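Local atomic coordinates of glycoside hydrolase, GH17 family (Formosa sp. Hel1_33_131, PDB entry 6FCG), a protein that probably hydrolyses internal linkages of laminarin, a beta-1,3-glucan of marine microalgae, as an endo-acting laminarinase of glycoside hydrolase family 17. Residues A[42-47]-A[300-305]; A[85-90]-A[166-171]; A[187-192]-A[205-210]. All blocks are in the same frame, centred on the assembly; numbering follows the deposited sequence.

Contact 1. Residues A[42-47]-A[300-305]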
ATOM      1  N   ASP A  42     -38.289  15.090 -37.329  1.00 37.12           N
ATOM      2  CA  ASP A  42     -39.251  15.714 -36.403  1.00 34.79           C
ATOM      3  C   ASP A  42     -38.950  15.384 -34.943  1.00 32.43           C
ATOM      4  O   ASP A  42     -39.222  16.171 -34.056  1.00 31.13           O
ATOM      5  CB  ASP A  42     -40.695  15.247 -36.706  1.00 34.89           C
ATOM      6  CG  ASP A  42     -41.132  15.500 -38.158  1.00 35.78           C
ATOM      7  OD1 ASP A  42     -40.911  16.632 -38.670  1.00 37.34           O
ATOM      8  OD2 ASP A  42     -41.745  14.567 -38.765  1.00 33.61           O
ATOM      9  N   ILE A  43     -38.453  14.178 -34.708  1.00 32.91           N
ATOM     10  CA  ILE A  43     -38.313  13.610 -33.367  1.00 32.72           C
ATOM     11  C   ILE A  43     -37.017  14.030 -32.658  1.00 31.90           C
ATOM     12  O   ILE A  43     -37.016  14.377 -31.471  1.00 29.69           O
ATOM     13  CB  ILE A  43     -38.348  12.069 -33.466  1.00 34.31           C
ATOM     14  CG1 ILE A  43     -39.760  11.633 -33.808  1.00 34.85           C
ATOM     15  CG2 ILE A  43     -37.903  11.407 -32.159  1.00 37.42           C
ATOM     16  CD1 ILE A  43     -39.853  10.176 -34.194  1.00 38.35           C
ATOM     17  N   LEU A  44     -35.905  13.943 -33.381  1.00 30.59           N
ATOM     18  CA  LEU A  44     -34.625  14.172 -32.772  1.00 28.98           C
ATOM     19  C   LEU A  44     -34.472  15.653 -32.460  1.00 31.38           C
ATOM     20  O   LEU A  44     -34.749  16.513 -33.301  1.00 29.37           O
ATOM     21  CB  LEU A  44     -33.497  13.664 -33.657  1.00 27.70           C
ATOM     22  CG  LEU A  44     -33.479  12.150 -33.916  1.00 26.77           C
ATOM     23  CD1 LEU A  44     -32.376  11.797 -34.907  1.00 25.64           C
ATOM     24  CD2 LEU A  44     -33.312  11.359 -32.643  1.00 27.03           C
ATOM     25  N   GLY A  45     -34.051  15.953 -31.229  1.00 33.51           N
ATOM     26  CA  GLY A  45     -33.869  17.343 -30.783  1.00 35.68           C
ATOM     27  C   GLY A  45     -35.130  18.039 -30.321  1.00 35.19           C
ATOM     28  O   GLY A  45     -35.126  19.241 -30.105  1.00 38.74           O
ATOM     29  N   ASN A  46     -36.203  17.272 -30.190  1.00 34.12           N
ATOM     30  CA  ASN A  46     -37.494  17.787 -29.866  1.00 32.84           C
ATOM     31  C   ASN A  46     -37.821  17.242 -28.503  1.00 31.18           C
ATOM     32  O   ASN A  46     -37.987  16.038 -28.358  1.00 30.30           O
ATOM     33  CB  ASN A  46     -38.503  17.299 -30.909  1.00 32.74           C
ATOM     34  CG  ASN A  46     -39.938  17.812 -30.662  1.00 33.76           C
ATOM     35  OD1 ASN A  46     -40.354  18.150 -29.535  1.00 31.08           O
ATOM     36  ND2 ASN A  46     -40.706  17.837 -31.733  1.00 32.34           N
ATOM     37  N   SER A  47     -37.957  18.124 -27.511  1.00 30.67           N
ATOM     38  CA  SER A  47     -38.149  17.691 -26.120  1.00 31.98           C
ATOM     39  C   SER A  47     -39.520  17.086 -25.802  1.00 32.86           C
ATOM     40  O   SER A  47     -39.697  16.532 -24.731  1.00 32.84           O
ATOM     41  CB  SER A  47     -37.843  18.831 -25.165  1.00 32.98           C
ATOM     42  OG  SER A  47     -38.758  19.874 -25.354  1.00 34.64           O
ATOM     43  N   PRO A 300     -26.535  17.798 -38.014  1.00 26.82           N
ATOM     44  CA  PRO A 300     -26.929  17.756 -36.616  1.00 26.65           C
ATOM     45  C   PRO A 300     -26.062  16.777 -35.788  1.00 25.64           C
ATOM     46  O   PRO A 300     -25.571  15.765 -36.297  1.00 24.12           O
ATOM     47  CB  PRO A 300     -28.389  17.286 -36.665  1.00 27.29           C
ATOM     48  CG  PRO A 300     -28.757  17.229 -38.112  1.00 27.43           C
ATOM     49  CD  PRO A 300     -27.490  17.089 -38.874  1.00 26.90           C
ATOM     50  N   ILE A 301     -25.902  17.105 -34.510  1.00 24.90           N
ATOM     51  CA  ILE A 301     -25.291  16.230 -33.542  1.00 24.58           C
ATOM     52  C   ILE A 301     -26.341  15.945 -32.477  1.00 24.30           C
ATOM     53  O   ILE A 301     -27.009  16.873 -31.977  1.00 22.68           O
ATOM     54  CB  ILE A 301     -24.053  16.883 -32.911  1.00 26.69           C
ATOM     55  CG1 ILE A 301     -22.980  17.064 -33.984  1.00 27.35           C
ATOM     56  CG2 ILE A 301     -23.510  16.011 -31.786  1.00 27.99           C
ATOM     57  CD1 ILE A 301     -21.911  18.045 -33.605  1.00 27.63           C
ATOM     58  N   HIS A 302     -26.454  14.662 -32.124  1.00 24.30           N
ATOM     59  CA  HIS A 302     -27.261  14.210 -30.972  1.00 24.41           C
ATOM     60  C   HIS A 302     -26.442  13.340 -30.032  1.00 23.14           C
ATOM     61  O   HIS A 302     -25.464  12.721 -30.433  1.00 22.74           O
ATOM     62  CB  HIS A 302     -28.510  13.505 -31.473  1.00 25.92           C
ATOM     63  CG  HIS A 302     -29.403  14.416 -32.256  1.00 27.55           C
ATOM     64  ND1 HIS A 302     -30.083  15.445 -31.654  1.00 29.31           N
ATOM     65  CD2 HIS A 302     -29.644  14.538 -33.582  1.00 26.60           C
ATOM     66  CE1 HIS A 302     -30.742  16.139 -32.560  1.00 27.77           C
ATOM     67  NE2 HIS A 302     -30.494  15.606 -33.742  1.00 26.61           N
ATOM     68  N   ILE A 303     -26.823  13.315 -28.763  1.00 23.39           N
ATOM     69  CA  ILE A 303     -26.130  12.491 -27.782  1.00 22.97           C
ATOM     70  C   ILE A 303     -26.724  11.093 -27.799  1.00 21.29           C
ATOM     71  O   ILE A 303     -27.829  10.857 -27.332  1.00 21.36           O
ATOM     72  CB  ILE A 303     -26.157  13.105 -26.370  1.00 23.83           C
ATOM     73  CG1 ILE A 303     -25.601  14.548 -26.402  1.00 24.68           C
ATOM     74  CG2 ILE A 303     -25.350  12.252 -25.391  1.00 23.07           C
ATOM     75  CD1 ILE A 303     -24.210  14.703 -27.009  1.00 25.56           C
ATOM     76  N   GLY A 304     -25.946  10.164 -28.324  1.00 20.80           N
ATOM     77  CA  GLY A 304     -26.333   8.769 -28.377  1.00 21.67           C
ATOM     78  C   GLY A 304     -26.129   7.984 -27.092  1.00 20.89           C
ATOM     79  O   GLY A 304     -26.720   6.907 -26.936  1.00 20.40           O
ATOM     80  N   GLU A 305     -25.243   8.453 -26.218  1.00 19.67           N
ATOM     81  CA  GLU A 305     -24.996   7.746 -24.985  1.00 20.13           C
ATOM     82  C   GLU A 305     -24.270   8.630 -23.981  1.00 19.61           C
ATOM     83  O   GLU A 305     -23.231   9.190 -24.271  1.00 19.74           O
ATOM     84  CB  GLU A 305     -24.239   6.421 -25.234  1.00 20.79           C
ATOM     85  CG  GLU A 305     -24.621   5.288 -24.267  1.00 22.23           C
ATOM     86  CD  GLU A 305     -23.793   4.019 -24.464  1.00 24.23           C
ATOM     87  OE1 GLU A 305     -22.959   3.696 -23.566  1.00 28.22           O
ATOM     88  OE2 GLU A 305     -23.940   3.336 -25.516  1.00 26.02           O
TER
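Beneath the barrel of this glycoside hydrolase, at the N-terminal ends of its strands, a type II beta turn from Ile43 to Asn46 lays Leu44 and Gly45 against His302, near the start of strand 301-305. Leu44 CB stands over one face of the imidazole, 3.9 Å from the centroid of the His302 ring and 23° off its normal. This is a CH-pi contact, lying nearer the NE2 side of the ring than its centre, and Leu44 CB is 3.6 Å from His302 NE2. With CG beside its backbone N (chi1 -63°), the leucine carries its CD1 methyl past the imidazole, 4.1 Å from His302 CD2. Gly45 adds a backbone contact, its N lying 3.6 Å from His302 CE1. Gly45 has the positive phi of the third position of a type II turn, where glycine is common. The turn is closed by Asn46, whose backbone N bonds to Ile43 O and whose ND2 donates to Asp42 O, 3.2 Å away.

Ser346 ties both sides together: its backbone N is hydrogen-bonded to His302 ND1, which helps set the rotation of the imidazole, while its OG bonds to Gly45 N. Tyr237 also meets the His302 ring and touches Leu44. An inward-pointing strand residue covered by the segment leading to the first strand belongs to the closed base of a TIM barrel.

Contact 2. Residues A[85-90]-A[166-171]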
ATOM      1  N   ILE A  85     -38.761   7.732 -27.567  1.00 22.33           N
ATOM      2  CA  ILE A  85     -37.859   7.031 -28.485  1.00 21.57           C
ATOM      3  C   ILE A  85     -36.809   6.270 -27.706  1.00 20.29           C
ATOM      4  O   ILE A  85     -36.270   6.765 -26.712  1.00 18.95           O
ATOM      5  CB  ILE A  85     -37.268   7.976 -29.566  1.00 21.36           C
ATOM      6  CG1 ILE A  85     -36.341   7.209 -30.480  1.00 20.55           C
ATOM      7  CG2 ILE A  85     -36.548   9.168 -28.940  1.00 22.21           C
ATOM      8  CD1 ILE A  85     -36.096   7.904 -31.795  1.00 20.93           C
ATOM      9  N   LEU A  86     -36.577   5.027 -28.109  1.00 20.40           N
ATOM     10  CA  LEU A  86     -35.534   4.246 -27.481  1.00 21.62           C
ATOM     11  C   LEU A  86     -34.494   3.755 -28.466  1.00 22.56           C
ATOM     12  O   LEU A  86     -34.684   3.793 -29.671  1.00 21.69           O
ATOM     13  CB  LEU A  86     -36.076   3.176 -26.519  1.00 21.79           C
ATOM     14  CG  LEU A  86     -37.207   2.325 -26.974  1.00 22.84           C
ATOM     15  CD1 LEU A  86     -36.698   1.080 -27.655  1.00 25.39           C
ATOM     16  CD2 LEU A  86     -38.042   1.875 -25.807  1.00 23.35           C
ATOM     17  N   ARG A  87     -33.365   3.355 -27.895  1.00 24.52           N
ATOM     18  CA  ARG A  87     -32.184   2.910 -28.593  1.00 24.52           C
ATOM     19  C   ARG A  87     -31.818   1.494 -28.220  1.00 22.64           C
ATOM     20  O   ARG A  87     -31.917   1.089 -27.066  1.00 23.63           O
ATOM     21  CB  ARG A  87     -31.036   3.764 -28.126  1.00 27.29           C
ATOM     22  CG  ARG A  87     -29.896   3.744 -29.065  1.00 28.81           C
ATOM     23  CD  ARG A  87     -28.661   4.373 -28.478  1.00 27.47           C
ATOM     24  NE  ARG A  87     -27.569   3.789 -29.228  1.00 26.79           N
ATOM     25  CZ  ARG A  87     -26.311   3.727 -28.838  1.00 27.44           C
ATOM     26  NH1 ARG A  87     -25.907   4.293 -27.695  1.00 26.14           N
ATOM     27  NH2 ARG A  87     -25.452   3.093 -29.635  1.00 29.16           N
ATOM     28  N   THR A  88     -31.286   0.792 -29.190  1.00 22.42           N
ATOM     29  CA  THR A  88     -31.013  -0.633 -29.124  1.00 23.82           C
ATOM     30  C   THR A  88     -29.633  -0.917 -29.731  1.00 22.43           C
ATOM     31  O   THR A  88     -29.084  -0.059 -30.461  1.00 21.79           O
ATOM     32  CB  THR A  88     -32.182  -1.340 -29.849  1.00 26.48           C
ATOM     33  OG1 THR A  88     -32.974  -2.048 -28.877  1.00 29.09           O
ATOM     34  CG2 THR A  88     -31.721  -2.262 -30.982  1.00 26.15           C
ATOM     35  N   TYR A  89     -29.050  -2.076 -29.434  1.00 21.31           N
ATOM     36  CA  TYR A  89     -27.592  -2.271 -29.723  1.00 22.03           C
ATOM     37  C   TYR A  89     -27.221  -3.315 -30.784  1.00 21.33           C
ATOM     38  O   TYR A  89     -26.256  -3.125 -31.536  1.00 20.19           O
ATOM     39  CB  TYR A  89     -26.830  -2.531 -28.417  1.00 21.43           C
ATOM     40  CG  TYR A  89     -26.760  -1.288 -27.579  1.00 21.22           C
ATOM     41  CD1 TYR A  89     -27.794  -0.961 -26.711  1.00 22.07           C
ATOM     42  CD2 TYR A  89     -25.678  -0.410 -27.679  1.00 20.68           C
ATOM     43  CE1 TYR A  89     -27.766   0.219 -25.977  1.00 22.90           C
ATOM     44  CE2 TYR A  89     -25.623   0.753 -26.928  1.00 21.34           C
ATOM     45  CZ  TYR A  89     -26.669   1.074 -26.081  1.00 21.98           C
ATOM     46  OH  TYR A  89     -26.632   2.214 -25.320  1.00 20.87           O
ATOM     47  N   ASN A  90     -27.973  -4.407 -30.832  1.00 20.99           N
ATOM     48  CA  ASN A  90     -27.808  -5.362 -31.893  1.00 20.39           C
ATOM     49  C   ASN A  90     -29.135  -5.937 -32.343  1.00 19.43           C
ATOM     50  O   ASN A  90     -30.154  -5.782 -31.677  1.00 18.88           O
ATOM     51  CB  ASN A  90     -26.877  -6.483 -31.479  1.00 21.35           C
ATOM     52  CG  ASN A  90     -27.442  -7.326 -30.374  1.00 22.31           C
ATOM     53  OD1 ASN A  90     -27.275  -6.985 -29.213  1.00 27.50           O
ATOM     54  ND2 ASN A  90     -28.091  -8.413 -30.696  1.00 22.48           N
ATOM     55  N   VAL A 166     -25.242   2.342 -37.561  1.00 17.95           N
ATOM     56  CA  VAL A 166     -24.213   1.385 -37.994  1.00 18.71           C
ATOM     57  C   VAL A 166     -23.076   1.402 -36.993  1.00 19.16           C
ATOM     58  O   VAL A 166     -22.226   2.298 -37.009  1.00 20.77           O
ATOM     59  CB  VAL A 166     -23.677   1.758 -39.383  1.00 18.17           C
ATOM     60  CG1 VAL A 166     -22.587   0.786 -39.818  1.00 18.24           C
ATOM     61  CG2 VAL A 166     -24.799   1.751 -40.395  1.00 18.20           C
ATOM     62  N   GLY A 167     -23.098   0.445 -36.089  1.00 20.41           N
ATOM     63  CA  GLY A 167     -22.065   0.322 -35.067  1.00 21.98           C
ATOM     64  C   GLY A 167     -22.332   1.031 -33.752  1.00 21.13           C
ATOM     65  O   GLY A 167     -23.094   1.999 -33.672  1.00 23.14           O
ATOM     66  N   ASN A 168     -21.734   0.492 -32.703  1.00 19.50           N
ATOM     67  CA  ASN A 168     -21.766   1.103 -31.403  1.00 19.53           C
ATOM     68  C   ASN A 168     -20.373   1.138 -30.799  1.00 19.68           C
ATOM     69  O   ASN A 168     -19.863   0.114 -30.273  1.00 19.10           O
ATOM     70  CB  ASN A 168     -22.708   0.356 -30.438  1.00 19.79           C
ATOM     71  CG  ASN A 168     -22.656   0.955 -29.035  1.00 18.59           C
ATOM     72  OD1 ASN A 168     -23.099   2.064 -28.830  1.00 18.32           O
ATOM     73  ND2 ASN A 168     -22.100   0.243 -28.097  1.00 17.87           N
ATOM     74  N   GLU A 169     -19.786   2.323 -30.834  1.00 20.12           N
ATOM     75  CA  GLU A 169     -18.413   2.534 -30.384  1.00 20.87           C
ATOM     76  C   GLU A 169     -17.468   1.649 -31.185  1.00 19.62           C
ATOM     77  O   GLU A 169     -16.417   1.219 -30.697  1.00 19.83           O
ATOM     78  CB  GLU A 169     -18.266   2.344 -28.858  1.00 22.18           C
ATOM     79  CG  GLU A 169     -18.843   3.511 -28.076  1.00 23.86           C
ATOM     80  CD  GLU A 169     -18.833   3.330 -26.561  1.00 27.43           C
ATOM     81  OE1 GLU A 169     -18.118   2.428 -26.107  1.00 31.48           O
ATOM     82  OE2 GLU A 169     -19.532   4.069 -25.821  1.00 30.04           O
ATOM     83  N   ALA A 170     -17.833   1.412 -32.433  1.00 17.82           N
ATOM     84  CA  ALA A 170     -17.107   0.470 -33.232  1.00 17.86           C
ATOM     85  C   ALA A 170     -15.811   1.024 -33.819  1.00 17.10           C
ATOM     86  O   ALA A 170     -15.036   0.248 -34.332  1.00 17.15           O
ATOM     87  CB  ALA A 170     -18.021  -0.084 -34.329  1.00 17.84           C
ATOM     88  N   MET A 171     -15.614   2.337 -33.775  1.00 17.31           N
ATOM     89  CA  MET A 171     -14.404   2.991 -34.301  1.00 18.83           C
ATOM     90  C   MET A 171     -13.436   3.447 -33.221  1.00 18.40           C
ATOM     91  O   MET A 171     -12.282   3.748 -33.513  1.00 18.97           O
ATOM     92  CB  MET A 171     -14.769   4.224 -35.142  1.00 18.51           C
ATOM     93  CG  MET A 171     -15.528   3.896 -36.414  1.00 20.63           C
ATOM     94  SD  MET A 171     -15.986   5.341 -37.411  1.00 21.75           S
ATOM     95  CE  MET A 171     -17.191   6.077 -36.321  1.00 22.13           C
TER
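Tyr89 and Asn168 come within 6.9 Å (CA to CA) at the barrel mouth, without any backbone hydrogen bond between their segments, because strand 116-121 lies between strands 83-87 and 161-168 in the sheet. The setting is the C-terminal end of a TIM barrel, where side chains make the link between these two segments.

Arg87 makes the bridge. Its chain runs extended from CG to NE, and its NH2 donates a hydrogen bond of 2.7 Å to Asn168 OD1 with an N-H...O angle of 150°. The donor stands tilted from the carbonyl plane, and the two side chains cross at about a right angle. Asn168 meets it with CG anti to the backbone N (chi1 176°), a torsion that carries the amide from the strand end toward the arginine. The amide is also flanked by Tyr89. The edge of the phenol ring points at it, with Tyr89 CE2 3.4 Å from Asn168 OD1 and Tyr89 CD2 3.6 Å from Asn168 CG, the ring and amide planes being 87° apart. The same ring edge puts CE2 over one face of the Arg87 guanidinium, so arginine, tyrosine and asparagine are in mutual contact.

Asn168 and Glu169 probably correspond to the Asn-Glu pair that clan GH-A glycosidases carry after the fourth strand, where the glutamate is usually the general acid/base; Glu169 is consistent with that role. Glu305, at the end of strand 301-305, is consistent with the position of the nucleophile. Arg87 and Tyr89 would then act as second-shell residues: Glu305 OE2 is hydrogen-bonded to Tyr89 OH and forms a salt bridge with Arg87 NH1.

Contact 3. Residues A[187-192]-A[205-210]; sequences KWVNHL and LWITSS
Ile207 overlaps both Val189 and Leu192, fitting its branches against two residues on the inner side of helix 182-197. Its CG2 methyl lies 4.0 Å from Val189 CG1, and the two beta-branched side chains run alongside each other with opposed directions. Leu192 crosses Ile207 obliquely. Leu192 CB comes 3.9 Å from Ile207 CD1, while the CD1 methyl of the same leucine lies 3.9 Å from Ile207 CG2. The first torsion of the isoleucine (chi1 -48°) sets CG2 beside the carbonyl carbon, where it meets Val189 and Leu192 together; the second (chi2 -61°) turns CD1 to Leu192 CB.

The helix and strand are the second and third members of a beta-alpha-beta crossover, strand 161-168, helix 182-197 and strand 206-212, the repeating unit of the TIM barrel. Their axes approach to 8.8 Å with N-to-C directions 167° apart, nearly antiparallel, as expected when the helix returns the chain to the beginning of the next parallel strand. The layer is apolar and buried, and no hydrogen bond joins the two segments across it. From the first strand of the unit, Val166 also packs on Val189 and Leu192, so the helix bears on two neighbouring strands.

The next strand residue sends its side chain to the other side of the sheet: Thr208 CB points away from the helix, and Thr208 OG1 is hydrogen-bonded to Tyr237 O. Toward the helix, Thr208 O merely packs against Val189 CG2, 4.2 Å away.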
ATOM      1  N   LYS A 187     -18.721   2.068 -45.453  1.00 24.43           N
ATOM      2  CA  LYS A 187     -19.239   1.044 -46.354  1.00 25.29           C
ATOM      3  C   LYS A 187     -20.720   0.749 -46.098  1.00 26.46           C
ATOM      4  O   LYS A 187     -21.540   0.771 -47.006  1.00 27.85           O
ATOM      5  CB  LYS A 187     -18.414  -0.224 -46.206  1.00 24.91           C
ATOM      6  CG  LYS A 187     -18.775  -1.327 -47.171  1.00 27.04           C
ATOM      7  CD  LYS A 187     -18.241  -2.669 -46.684  1.00 28.89           C
ATOM      8  CE  LYS A 187     -18.790  -3.790 -47.536  1.00 30.70           C
ATOM      9  NZ  LYS A 187     -18.341  -5.104 -46.993  1.00 31.56           N
ATOM     10  N   TRP A 188     -21.056   0.456 -44.850  1.00 27.45           N
ATOM     11  CA  TRP A 188     -22.422   0.074 -44.505  1.00 26.23           C
ATOM     12  C   TRP A 188     -23.371   1.258 -44.442  1.00 26.78           C
ATOM     13  O   TRP A 188     -24.540   1.129 -44.778  1.00 27.60           O
ATOM     14  CB  TRP A 188     -22.448  -0.757 -43.218  1.00 25.12           C
ATOM     15  CG  TRP A 188     -21.774  -2.066 -43.397  1.00 24.11           C
ATOM     16  CD1 TRP A 188     -20.636  -2.480 -42.795  1.00 24.51           C
ATOM     17  CD2 TRP A 188     -22.157  -3.099 -44.296  1.00 23.98           C
ATOM     18  NE1 TRP A 188     -20.298  -3.732 -43.235  1.00 24.10           N
ATOM     19  CE2 TRP A 188     -21.218  -4.136 -44.161  1.00 22.85           C
ATOM     20  CE3 TRP A 188     -23.216  -3.248 -45.208  1.00 24.32           C
ATOM     21  CZ2 TRP A 188     -21.302  -5.309 -44.884  1.00 22.50           C
ATOM     22  CZ3 TRP A 188     -23.308  -4.414 -45.930  1.00 24.48           C
ATOM     23  CH2 TRP A 188     -22.345  -5.442 -45.766  1.00 23.34           C
ATOM     24  N   VAL A 189     -22.899   2.409 -44.000  1.00 25.86           N
ATOM     25  CA  VAL A 189     -23.749   3.582 -44.071  1.00 25.98           C
ATOM     26  C   VAL A 189     -24.116   3.794 -45.541  1.00 25.70           C
ATOM     27  O   VAL A 189     -25.261   4.065 -45.847  1.00 24.72           O
ATOM     28  CB  VAL A 189     -23.065   4.825 -43.459  1.00 27.19           C
ATOM     29  CG1 VAL A 189     -23.795   6.116 -43.810  1.00 28.85           C
ATOM     30  CG2 VAL A 189     -22.999   4.680 -41.952  1.00 27.74           C
ATOM     31  N   ASN A 190     -23.129   3.719 -46.435  1.00 24.62           N
ATOM     32  CA  ASN A 190     -23.369   3.970 -47.855  1.00 23.39           C
ATOM     33  C   ASN A 190     -24.325   2.941 -48.429  1.00 23.80           C
ATOM     34  O   ASN A 190     -25.171   3.284 -49.240  1.00 23.81           O
ATOM     35  CB  ASN A 190     -22.053   4.008 -48.663  1.00 22.79           C
ATOM     36  CG  ASN A 190     -21.348   5.375 -48.593  1.00 22.99           C
ATOM     37  OD1 ASN A 190     -21.960   6.408 -48.288  1.00 23.93           O
ATOM     38  ND2 ASN A 190     -20.066   5.389 -48.910  1.00 22.53           N
ATOM     39  N   HIS A 191     -24.181   1.692 -48.008  1.00 23.65           N
ATOM     40  CA  HIS A 191     -25.099   0.633 -48.402  1.00 24.87           C
ATOM     41  C   HIS A 191     -26.549   0.994 -48.056  1.00 25.45           C
ATOM     42  O   HIS A 191     -27.445   0.850 -48.886  1.00 23.54           O
ATOM     43  CB  HIS A 191     -24.699  -0.656 -47.694  1.00 25.30           C
ATOM     44  CG  HIS A 191     -25.638  -1.808 -47.905  1.00 25.62           C
ATOM     45  ND1 HIS A 191     -25.534  -2.689 -48.959  1.00 26.20           N
ATOM     46  CD2 HIS A 191     -26.661  -2.257 -47.142  1.00 26.06           C
ATOM     47  CE1 HIS A 191     -26.476  -3.614 -48.857  1.00 25.57           C
ATOM     48  NE2 HIS A 191     -27.171  -3.377 -47.761  1.00 25.88           N
ATOM     49  N   LEU A 192     -26.750   1.477 -46.831  1.00 26.06           N
ATOM     50  CA  LEU A 192     -28.073   1.871 -46.350  1.00 26.01           C
ATOM     51  C   LEU A 192     -28.615   3.124 -47.050  1.00 26.08           C
ATOM     52  O   LEU A 192     -29.799   3.172 -47.377  1.00 26.94           O
ATOM     53  CB  LEU A 192     -28.065   2.065 -44.824  1.00 25.98           C
ATOM     54  CG  LEU A 192     -27.874   0.815 -43.945  1.00 25.67           C
ATOM     55  CD1 LEU A 192     -27.802   1.213 -42.486  1.00 27.13           C
ATOM     56  CD2 LEU A 192     -28.978  -0.202 -44.117  1.00 25.61           C
ATOM     57  N   LEU A 205     -35.938   7.749 -43.360  1.00 24.47           N
ATOM     58  CA  LEU A 205     -35.178   6.939 -42.420  1.00 25.02           C
ATOM     59  C   LEU A 205     -33.784   7.491 -42.310  1.00 24.82           C
ATOM     60  O   LEU A 205     -33.114   7.678 -43.321  1.00 30.42           O
ATOM     61  CB  LEU A 205     -35.097   5.483 -42.898  1.00 25.13           C
ATOM     62  CG  LEU A 205     -34.354   4.497 -42.013  1.00 25.67           C
ATOM     63  CD1 LEU A 205     -35.161   4.158 -40.783  1.00 26.74           C
ATOM     64  CD2 LEU A 205     -34.028   3.238 -42.770  1.00 27.21           C
ATOM     65  N   TRP A 206     -33.360   7.798 -41.099  1.00 23.21           N
ATOM     66  CA  TRP A 206     -32.069   8.426 -40.895  1.00 23.74           C
ATOM     67  C   TRP A 206     -31.011   7.381 -40.571  1.00 23.62           C
ATOM     68  O   TRP A 206     -31.276   6.435 -39.836  1.00 23.24           O
ATOM     69  CB  TRP A 206     -32.175   9.530 -39.820  1.00 23.38           C
ATOM     70  CG  TRP A 206     -32.465  10.893 -40.392  1.00 22.57           C
ATOM     71  CD1 TRP A 206     -32.947  11.170 -41.633  1.00 22.27           C
ATOM     72  CD2 TRP A 206     -32.308  12.158 -39.736  1.00 21.71           C
ATOM     73  NE1 TRP A 206     -33.097  12.521 -41.796  1.00 21.34           N
ATOM     74  CE2 TRP A 206     -32.732  13.152 -40.645  1.00 22.10           C
ATOM     75  CE3 TRP A 206     -31.868  12.544 -38.474  1.00 21.75           C
ATOM     76  CZ2 TRP A 206     -32.705  14.501 -40.345  1.00 22.57           C
ATOM     77  CZ3 TRP A 206     -31.849  13.894 -38.158  1.00 22.37           C
ATOM     78  CH2 TRP A 206     -32.267  14.859 -39.096  1.00 22.89           C
ATOM     79  N   ILE A 207     -29.807   7.578 -41.111  1.00 23.37           N
ATOM     80  CA  ILE A 207     -28.697   6.666 -40.895  1.00 22.21           C
ATOM     81  C   ILE A 207     -27.613   7.378 -40.127  1.00 21.25           C
ATOM     82  O   ILE A 207     -27.314   8.537 -40.389  1.00 22.37           O
ATOM     83  CB  ILE A 207     -28.130   6.165 -42.217  1.00 22.19           C
ATOM     84  CG1 ILE A 207     -29.253   5.692 -43.152  1.00 21.92           C
ATOM     85  CG2 ILE A 207     -27.132   5.035 -41.969  1.00 23.15           C
ATOM     86  CD1 ILE A 207     -30.090   4.533 -42.623  1.00 21.91           C
ATOM     87  N   THR A 208     -27.011   6.679 -39.172  1.00 20.86           N
ATOM     88  CA  THR A 208     -25.917   7.240 -38.356  1.00 19.82           C
ATOM     89  C   THR A 208     -24.972   6.145 -37.945  1.00 19.70           C
ATOM     90  O   THR A 208     -25.112   4.995 -38.375  1.00 19.15           O
ATOM     91  CB  THR A 208     -26.460   7.968 -37.094  1.00 19.88           C
ATOM     92  OG1 THR A 208     -25.430   8.720 -36.453  1.00 17.54           O
ATOM     93  CG2 THR A 208     -27.083   6.980 -36.089  1.00 19.40           C
ATOM     94  N   SER A 209     -23.982   6.522 -37.140  1.00 19.50           N
ATOM     95  CA  SER A 209     -23.179   5.586 -36.363  1.00 19.29           C
ATOM     96  C   SER A 209     -23.105   6.152 -34.969  1.00 19.11           C
ATOM     97  O   SER A 209     -22.996   7.352 -34.808  1.00 19.22           O
ATOM     98  CB  SER A 209     -21.784   5.438 -36.941  1.00 19.96           C
ATOM     99  OG  SER A 209     -21.059   4.421 -36.273  1.00 18.66           O
ATOM    100  N   SER A 210     -23.194   5.300 -33.954  1.00 19.55           N
ATOM    101  CA  SER A 210     -23.171   5.795 -32.587  1.00 19.96           C
ATOM    102  C   SER A 210     -21.792   5.496 -32.019  1.00 19.82           C
ATOM    103  O   SER A 210     -21.365   4.344 -31.948  1.00 19.10           O
ATOM    104  CB  SER A 210     -24.313   5.194 -31.768  1.00 20.19           C
ATOM    105  OG  SER A 210     -24.753   6.115 -30.780  1.00 19.95           O
TER

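All three contacts involve one parallel barrel sheet, at different levels. Contact 1 lies at its base and joins the N-terminal turn to strand 301-305, the seventh along the barrel, 253 residues onward, so contacts 2 and 3 fall within that span in series. Contact 2 is at the opposite, C-terminal mouth, its centre about 14 Å from that of contact 1; contact 3, between the sheet and its surrounding helices, is about 11 Å from contact 2 and 16 Å from contact 1. Leu44 packs on Trp206, joining contacts 1 and 3; neighbouring strands 161-168 and 206-212 link contacts 2 and 3. The probable catalytic Glu305, which meets contact 2, stands on the strand whose lower part the N-terminal turn covers.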